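Local coordinates for SH2 domain-containing protein 3C (Homo sapiens, PDB 3T6G) that acts as an adapter in cell adhesion and migration, binding BCAR1 through a closed Cdc25-homology domain that cannot carry out canonical nucleotide exchange, at residues A[101-115]-A[296-310]. The protein carries 2 engineered substitutions. Numbering follows the deposited sequence.
Sequences ERFHTMSIMLAVDIL and QARRYEKFDKVLTAL
E101 and R299 meet end-on in a two-nitrogen salt bridge, NH1 giving a hydrogen bond to OE1 (2.5 Å) and NH2 one to OE2. The carboxylate and guanidinium planes are 48° apart. OE1 also takes an almost straight hydrogen bond from Q296 NE2 (2.7 Å), which arrives on the face of the carboxylate opposite to R299 NH1. The bend of E101 at chi2 (79°) brings the carboxylate to these donors, and W287 makes a cation-pi contact with R299. With an alanine at E101, the buried R299 guanidinium would probably lose its carboxylate mate and the Q296 amide would be set free to turn. Y300 fits as a knob between E101, H104, T105 and I108, its OH donating to T105 OG1 (2.7 Å) at the ring edge. Segments 101-115 and 296-310, on helices 93-115 and 296-314 of the all-helical Cdc25-homology (Ras-GEF) domain, run in the same general direction, their axes 24° apart in angle and 10.4 Å at closest approach. H104, Y300 and Q296 are only partly buried: the H104 edge points at one Y300 face in a T-shaped pair, while Q296 CG lies over the opposite face. Farther along, the packing is apolar and buried: V112 CG2 abuts the edge of F303 at CE2 (3.4 Å), and L307 CD2 presses on L115 CD1 (3.5 Å). Beyond them L310, partly exposed, meets L115 more loosely, CB to CB at 4.1 Å.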
loop_
_atom_site.group_PDB
_atom_site.type_symbol
_atom_site.label_atom_id
_atom_site.label_comp_id
_atom_site.label_asym_id
_atom_site.label_seq_id
_atom_site.Cartn_x
_atom_site.Cartn_y
_atom_site.Cartn_z
ATOM N N GLU A 101 -7.103 0.070 -4.996
ATOM C CA GLU A 101 -7.849 -0.313 -6.192
ATOM C C GLU A 101 -6.859 -0.693 -7.274
ATOM O O GLU A 101 -7.043 -1.686 -7.978
ATOM C CB GLU A 101 -8.739 0.813 -6.712
ATOM C CG GLU A 101 -9.499 0.443 -7.996
ATOM C CD GLU A 101 -10.729 -0.426 -7.739
ATOM O OE1 GLU A 101 -11.382 -0.222 -6.697
ATOM O OE2 GLU A 101 -11.052 -1.307 -8.569
ATOM N N ARG A 102 -5.795 0.091 -7.379
ATOM C CA ARG A 102 -4.833 -0.122 -8.442
ATOM C C ARG A 102 -4.233 -1.508 -8.305
ATOM O O ARG A 102 -4.259 -2.305 -9.248
ATOM C CB ARG A 102 -3.720 0.934 -8.441
ATOM C CG ARG A 102 -2.906 0.932 -9.751
ATOM C CD ARG A 102 -1.813 1.999 -9.802
ATOM N NE ARG A 102 -0.790 1.666 -10.786
ATOM C CZ ARG A 102 -1.003 1.613 -12.104
ATOM N NH1 ARG A 102 -2.205 1.875 -12.619
ATOM N NH2 ARG A 102 -0.012 1.303 -12.917
ATOM N N PHE A 103 -3.681 -1.761 -7.124
ATOM C CA PHE A 103 -3.069 -3.033 -6.766
ATOM C C PHE A 103 -3.962 -4.246 -7.095
ATOM O O PHE A 103 -3.610 -5.075 -7.955
ATOM C CB PHE A 103 -2.727 -3.013 -5.282
ATOM C CG PHE A 103 -1.871 -4.162 -4.828
ATOM C CD1 PHE A 103 -0.484 -4.077 -4.879
ATOM C CD2 PHE A 103 -2.447 -5.311 -4.312
ATOM C CE1 PHE A 103 0.307 -5.119 -4.438
ATOM C CE2 PHE A 103 -1.652 -6.362 -3.863
ATOM C CZ PHE A 103 -0.275 -6.263 -3.924
ATOM N N HIS A 104 -5.115 -4.366 -6.444
ATOM C CA HIS A 104 -5.895 -5.557 -6.717
ATOM C C HIS A 104 -6.410 -5.638 -8.147
ATOM O O HIS A 104 -6.479 -6.718 -8.729
ATOM C CB HIS A 104 -7.026 -5.814 -5.719
ATOM C CG HIS A 104 -7.546 -7.224 -5.789
ATOM N ND1 HIS A 104 -6.711 -8.324 -5.751
ATOM C CD2 HIS A 104 -8.800 -7.712 -5.953
ATOM C CE1 HIS A 104 -7.430 -9.426 -5.860
ATOM N NE2 HIS A 104 -8.701 -9.084 -5.980
ATOM N N THR A 105 -6.788 -4.499 -8.709
ATOM C CA THR A 105 -7.323 -4.483 -10.059
ATOM C C THR A 105 -6.280 -4.894 -11.120
ATOM O O THR A 105 -6.597 -5.586 -12.083
ATOM C CB THR A 105 -7.963 -3.156 -10.347
ATOM O OG1 THR A 105 -9.180 -3.109 -9.613
ATOM C CG2 THR A 105 -8.284 -2.990 -11.841
ATOM N N MET A 106 -5.041 -4.483 -10.905
ATOM C CA MET A 106 -3.916 -4.925 -11.706
ATOM C C MET A 106 -3.783 -6.459 -11.657
ATOM O O MET A 106 -3.751 -7.110 -12.704
ATOM C CB MET A 106 -2.653 -4.246 -11.171
ATOM C CG MET A 106 -1.328 -4.694 -11.773
ATOM S SD MET A 106 -1.070 -4.055 -13.431
ATOM C CE MET A 106 -1.726 -2.384 -13.373
ATOM N N SER A 107 -3.705 -7.027 -10.451
ATOM C CA SER A 107 -3.607 -8.490 -10.263
ATOM C C SER A 107 -4.694 -9.229 -11.036
ATOM O O SER A 107 -4.433 -10.225 -11.715
ATOM C CB SER A 107 -3.692 -8.849 -8.789
ATOM O OG SER A 107 -2.567 -8.343 -8.097
ATOM N N ILE A 108 -5.907 -8.701 -10.980
ATOM C CA ILE A 108 -6.981 -9.249 -11.785
ATOM C C ILE A 108 -6.632 -9.213 -13.295
ATOM O O ILE A 108 -6.786 -10.209 -14.005
ATOM C CB ILE A 108 -8.275 -8.479 -11.524
ATOM C CG1 ILE A 108 -8.661 -8.591 -10.044
ATOM C CG2 ILE A 108 -9.386 -9.001 -12.406
ATOM C CD1 ILE A 108 -10.100 -8.156 -9.747
ATOM N N MET A 109 -6.158 -8.061 -13.767
ATOM C CA MET A 109 -5.837 -7.852 -15.177
ATOM C C MET A 109 -4.864 -8.930 -15.625
ATOM O O MET A 109 -5.132 -9.660 -16.568
ATOM C CB MET A 109 -5.193 -6.465 -15.370
ATOM C CG MET A 109 -4.635 -6.194 -16.777
ATOM S SD MET A 109 -6.029 -5.899 -17.856
ATOM C CE MET A 109 -5.246 -4.988 -19.185
ATOM N N LEU A 110 -3.726 -9.010 -14.939
ATOM C CA LEU A 110 -2.733 -10.032 -15.209
ATOM C C LEU A 110 -3.324 -11.461 -15.144
ATOM O O LEU A 110 -3.020 -12.292 -15.992
ATOM C CB LEU A 110 -1.520 -9.866 -14.273
ATOM C CG LEU A 110 -0.873 -8.500 -14.525
ATOM C CD1 LEU A 110 0.375 -8.244 -13.697
ATOM C CD2 LEU A 110 -0.550 -8.400 -15.999
ATOM N N ALA A 111 -4.175 -11.741 -14.159
ATOM C CA ALA A 111 -4.747 -13.081 -14.038
ATOM C C ALA A 111 -5.657 -13.410 -15.221
ATOM O O ALA A 111 -5.681 -14.544 -15.698
ATOM C CB ALA A 111 -5.499 -13.233 -12.731
ATOM N N VAL A 112 -6.399 -12.412 -15.688
ATOM C CA VAL A 112 -7.333 -12.595 -16.788
ATOM C C VAL A 112 -6.612 -12.857 -18.131
ATOM O O VAL A 112 -7.129 -13.543 -19.027
ATOM C CB VAL A 112 -8.242 -11.361 -16.923
ATOM C CG1 VAL A 112 -9.080 -11.428 -18.201
ATOM C CG2 VAL A 112 -9.126 -11.222 -15.683
ATOM N N ASP A 113 -5.420 -12.295 -18.272
ATOM C CA ASP A 113 -4.685 -12.433 -19.511
ATOM C C ASP A 113 -4.260 -13.879 -19.542
ATOM O O ASP A 113 -4.389 -14.563 -20.557
ATOM C CB ASP A 113 -3.462 -11.521 -19.497
ATOM C CG ASP A 113 -2.711 -11.535 -20.809
ATOM O OD1 ASP A 113 -3.382 -11.604 -21.858
ATOM O OD2 ASP A 113 -1.457 -11.464 -20.786
ATOM N N ILE A 114 -3.787 -14.346 -18.392
ATOM C CA ILE A 114 -3.361 -15.725 -18.237
ATOM C C ILE A 114 -4.482 -16.731 -18.501
ATOM O O ILE A 114 -4.310 -17.665 -19.284
ATOM C CB ILE A 114 -2.729 -15.962 -16.874
ATOM C CG1 ILE A 114 -1.456 -15.125 -16.774
ATOM C CG2 ILE A 114 -2.429 -17.448 -16.699
ATOM C CD1 ILE A 114 -0.618 -15.346 -15.556
ATOM N N LEU A 115 -5.637 -16.537 -17.878
ATOM C CA LEU A 115 -6.743 -17.460 -18.094
ATOM C C LEU A 115 -7.361 -17.240 -19.465
ATOM O O LEU A 115 -8.208 -18.018 -19.900
ATOM C CB LEU A 115 -7.785 -17.307 -17.005
ATOM C CG LEU A 115 -7.186 -17.492 -15.605
ATOM C CD1 LEU A 115 -8.026 -16.797 -14.497
ATOM C CD2 LEU A 115 -7.001 -18.973 -15.317
ATOM N N GLN A 296 -16.342 -1.343 -4.995
ATOM C CA GLN A 296 -15.196 -2.216 -5.137
ATOM C C GLN A 296 -15.484 -3.616 -4.602
ATOM O O GLN A 296 -15.079 -4.612 -5.210
ATOM C CB GLN A 296 -14.003 -1.637 -4.399
ATOM C CG GLN A 296 -12.804 -2.532 -4.459
ATOM C CD GLN A 296 -11.683 -2.020 -3.599
ATOM O OE1 GLN A 296 -11.494 -2.478 -2.460
ATOM N NE2 GLN A 296 -10.926 -1.061 -4.132
ATOM N N ALA A 297 -16.168 -3.696 -3.461
ATOM C CA ALA A 297 -16.506 -4.996 -2.875
ATOM C C ALA A 297 -17.273 -5.845 -3.876
ATOM O O ALA A 297 -16.942 -7.001 -4.096
ATOM C CB ALA A 297 -17.317 -4.842 -1.583
ATOM N N ARG A 298 -18.299 -5.257 -4.472
ATOM C CA ARG A 298 -19.137 -5.945 -5.448
ATOM C C ARG A 298 -18.352 -6.271 -6.721
ATOM O O ARG A 298 -18.420 -7.390 -7.225
ATOM C CB ARG A 298 -20.359 -5.081 -5.774
ATOM C CG ARG A 298 -21.571 -5.828 -6.307
ATOM C CD ARG A 298 -22.851 -5.087 -5.916
ATOM N NE ARG A 298 -24.013 -5.479 -6.712
ATOM C CZ ARG A 298 -25.229 -4.961 -6.555
ATOM N NH1 ARG A 298 -25.442 -4.036 -5.625
ATOM N NH2 ARG A 298 -26.233 -5.369 -7.321
ATOM N N ARG A 299 -17.603 -5.301 -7.242
ATOM C CA ARG A 299 -16.804 -5.545 -8.438
ATOM C C ARG A 299 -15.861 -6.721 -8.190
ATOM O O ARG A 299 -15.688 -7.585 -9.053
ATOM C CB ARG A 299 -16.028 -4.286 -8.870
ATOM C CG ARG A 299 -16.896 -3.221 -9.558
ATOM C CD ARG A 299 -16.111 -2.017 -10.073
ATOM N NE ARG A 299 -15.475 -1.222 -9.019
ATOM C CZ ARG A 299 -14.186 -1.314 -8.699
ATOM N NH1 ARG A 299 -13.672 -0.564 -7.739
ATOM N NH2 ARG A 299 -13.399 -2.165 -9.343
ATOM N N TYR A 300 -15.272 -6.756 -6.997
ATOM C CA TYR A 300 -14.272 -7.763 -6.671
ATOM C C TYR A 300 -14.911 -9.111 -6.374
ATOM O O TYR A 300 -14.404 -10.144 -6.809
ATOM C CB TYR A 300 -13.374 -7.311 -5.514
ATOM C CG TYR A 300 -12.334 -6.271 -5.896
ATOM C CD1 TYR A 300 -12.273 -5.743 -7.187
ATOM C CD2 TYR A 300 -11.402 -5.827 -4.972
ATOM C CE1 TYR A 300 -11.303 -4.794 -7.535
ATOM C CE2 TYR A 300 -10.433 -4.883 -5.304
ATOM C CZ TYR A 300 -10.381 -4.370 -6.587
ATOM O OH TYR A 300 -9.416 -3.426 -6.904
ATOM N N GLU A 301 -16.023 -9.098 -5.643
ATOM C CA GLU A 301 -16.786 -10.312 -5.381
ATOM C C GLU A 301 -17.131 -10.989 -6.698
ATOM O O GLU A 301 -16.906 -12.179 -6.870
ATOM C CB GLU A 301 -18.096 -9.996 -4.651
ATOM C CG GLU A 301 -17.950 -9.365 -3.275
ATOM C CD GLU A 301 -19.261 -8.766 -2.755
ATOM O OE1 GLU A 301 -19.986 -8.115 -3.546
ATOM O OE2 GLU A 301 -19.568 -8.948 -1.555
ATOM N N LYS A 302 -17.687 -10.226 -7.633
ATOM C CA LYS A 302 -18.192 -10.817 -8.866
ATOM C C LYS A 302 -17.070 -11.367 -9.736
ATOM O O LYS A 302 -17.254 -12.345 -10.457
ATOM C CB LYS A 302 -19.054 -9.820 -9.648
ATOM C CG LYS A 302 -20.151 -9.140 -8.812
ATOM C CD LYS A 302 -21.123 -10.148 -8.172
ATOM C CE LYS A 302 -22.246 -9.471 -7.359
ATOM N NZ LYS A 302 -21.788 -8.877 -6.062
ATOM N N PHE A 303 -15.898 -10.753 -9.670
ATOM C CA PHE A 303 -14.814 -11.223 -10.513
ATOM C C PHE A 303 -14.149 -12.459 -9.947
ATOM O O PHE A 303 -13.584 -13.264 -10.688
ATOM C CB PHE A 303 -13.779 -10.129 -10.780
ATOM C CG PHE A 303 -13.450 -9.983 -12.235
ATOM C CD1 PHE A 303 -14.178 -9.109 -13.039
ATOM C CD2 PHE A 303 -12.438 -10.737 -12.810
ATOM C CE1 PHE A 303 -13.894 -8.980 -14.392
ATOM C CE2 PHE A 303 -12.154 -10.621 -14.162
ATOM C CZ PHE A 303 -12.884 -9.743 -14.954
ATOM N N ASP A 304 -14.212 -12.613 -8.632
ATOM C CA ASP A 304 -13.557 -13.746 -8.008
ATOM C C ASP A 304 -14.235 -14.987 -8.528
ATOM O O ASP A 304 -13.598 -16.017 -8.731
ATOM C CB ASP A 304 -13.670 -13.681 -6.497
ATOM C CG ASP A 304 -13.007 -14.851 -5.823
ATOM O OD1 ASP A 304 -11.763 -14.827 -5.700
ATOM O OD2 ASP A 304 -13.730 -15.794 -5.424
ATOM N N LYS A 305 -15.534 -14.876 -8.773
ATOM C CA LYS A 305 -16.284 -15.989 -9.332
ATOM C C LYS A 305 -15.959 -16.179 -10.829
ATOM O O LYS A 305 -15.878 -17.319 -11.321
ATOM C CB LYS A 305 -17.792 -15.800 -9.087
ATOM C CG LYS A 305 -18.601 -15.379 -10.317
ATOM C CD LYS A 305 -18.761 -16.537 -11.319
ATOM C CE LYS A 305 -19.582 -16.142 -12.548
ATOM N NZ LYS A 305 -19.765 -17.293 -13.475
ATOM N N VAL A 306 -15.763 -15.070 -11.542
ATOM C CA VAL A 306 -15.517 -15.129 -12.979
ATOM C C VAL A 306 -14.206 -15.822 -13.271
ATOM O O VAL A 306 -14.109 -16.625 -14.192
ATOM C CB VAL A 306 -15.482 -13.752 -13.606
ATOM C CG1 VAL A 306 -14.871 -13.826 -14.989
ATOM C CG2 VAL A 306 -16.886 -13.203 -13.680
ATOM N N LEU A 307 -13.200 -15.492 -12.475
ATOM C CA LEU A 307 -11.924 -16.176 -12.515
ATOM C C LEU A 307 -12.085 -17.680 -12.304
ATOM O O LEU A 307 -11.796 -18.464 -13.204
ATOM C CB LEU A 307 -10.982 -15.586 -11.465
ATOM C CG LEU A 307 -10.534 -14.155 -11.758
ATOM C CD1 LEU A 307 -9.584 -13.659 -10.683
ATOM C CD2 LEU A 307 -9.864 -14.100 -13.119
ATOM N N THR A 308 -12.551 -18.086 -11.125
ATOM C CA THR A 308 -12.595 -19.508 -10.795
ATOM C C THR A 308 -13.319 -20.313 -11.857
ATOM O O THR A 308 -12.995 -21.476 -12.062
ATOM C CB THR A 308 -13.255 -19.781 -9.446
ATOM O OG1 THR A 308 -14.560 -19.206 -9.441
ATOM C CG2 THR A 308 -12.439 -19.184 -8.320
ATOM N N ALA A 309 -14.284 -19.696 -12.544
ATOM C CA ALA A 309 -14.989 -20.381 -13.639
ATOM C C ALA A 309 -14.104 -20.577 -14.867
ATOM O O ALA A 309 -14.044 -21.668 -15.438
ATOM C CB ALA A 309 -16.258 -19.634 -14.031
ATOM N N LEU A 310 -13.440 -19.513 -15.293
ATOM C CA LEU A 310 -12.492 -19.630 -16.383
ATOM C C LEU A 310 -11.489 -20.716 -16.040
ATOM O O LEU A 310 -11.197 -21.592 -16.851
ATOM C CB LEU A 310 -11.764 -18.307 -16.601
ATOM C CG LEU A 310 -12.714 -17.170 -16.952
ATOM C CD1 LEU A 310 -11.958 -15.899 -17.381
ATOM C CD2 LEU A 310 -13.655 -17.663 -18.039
#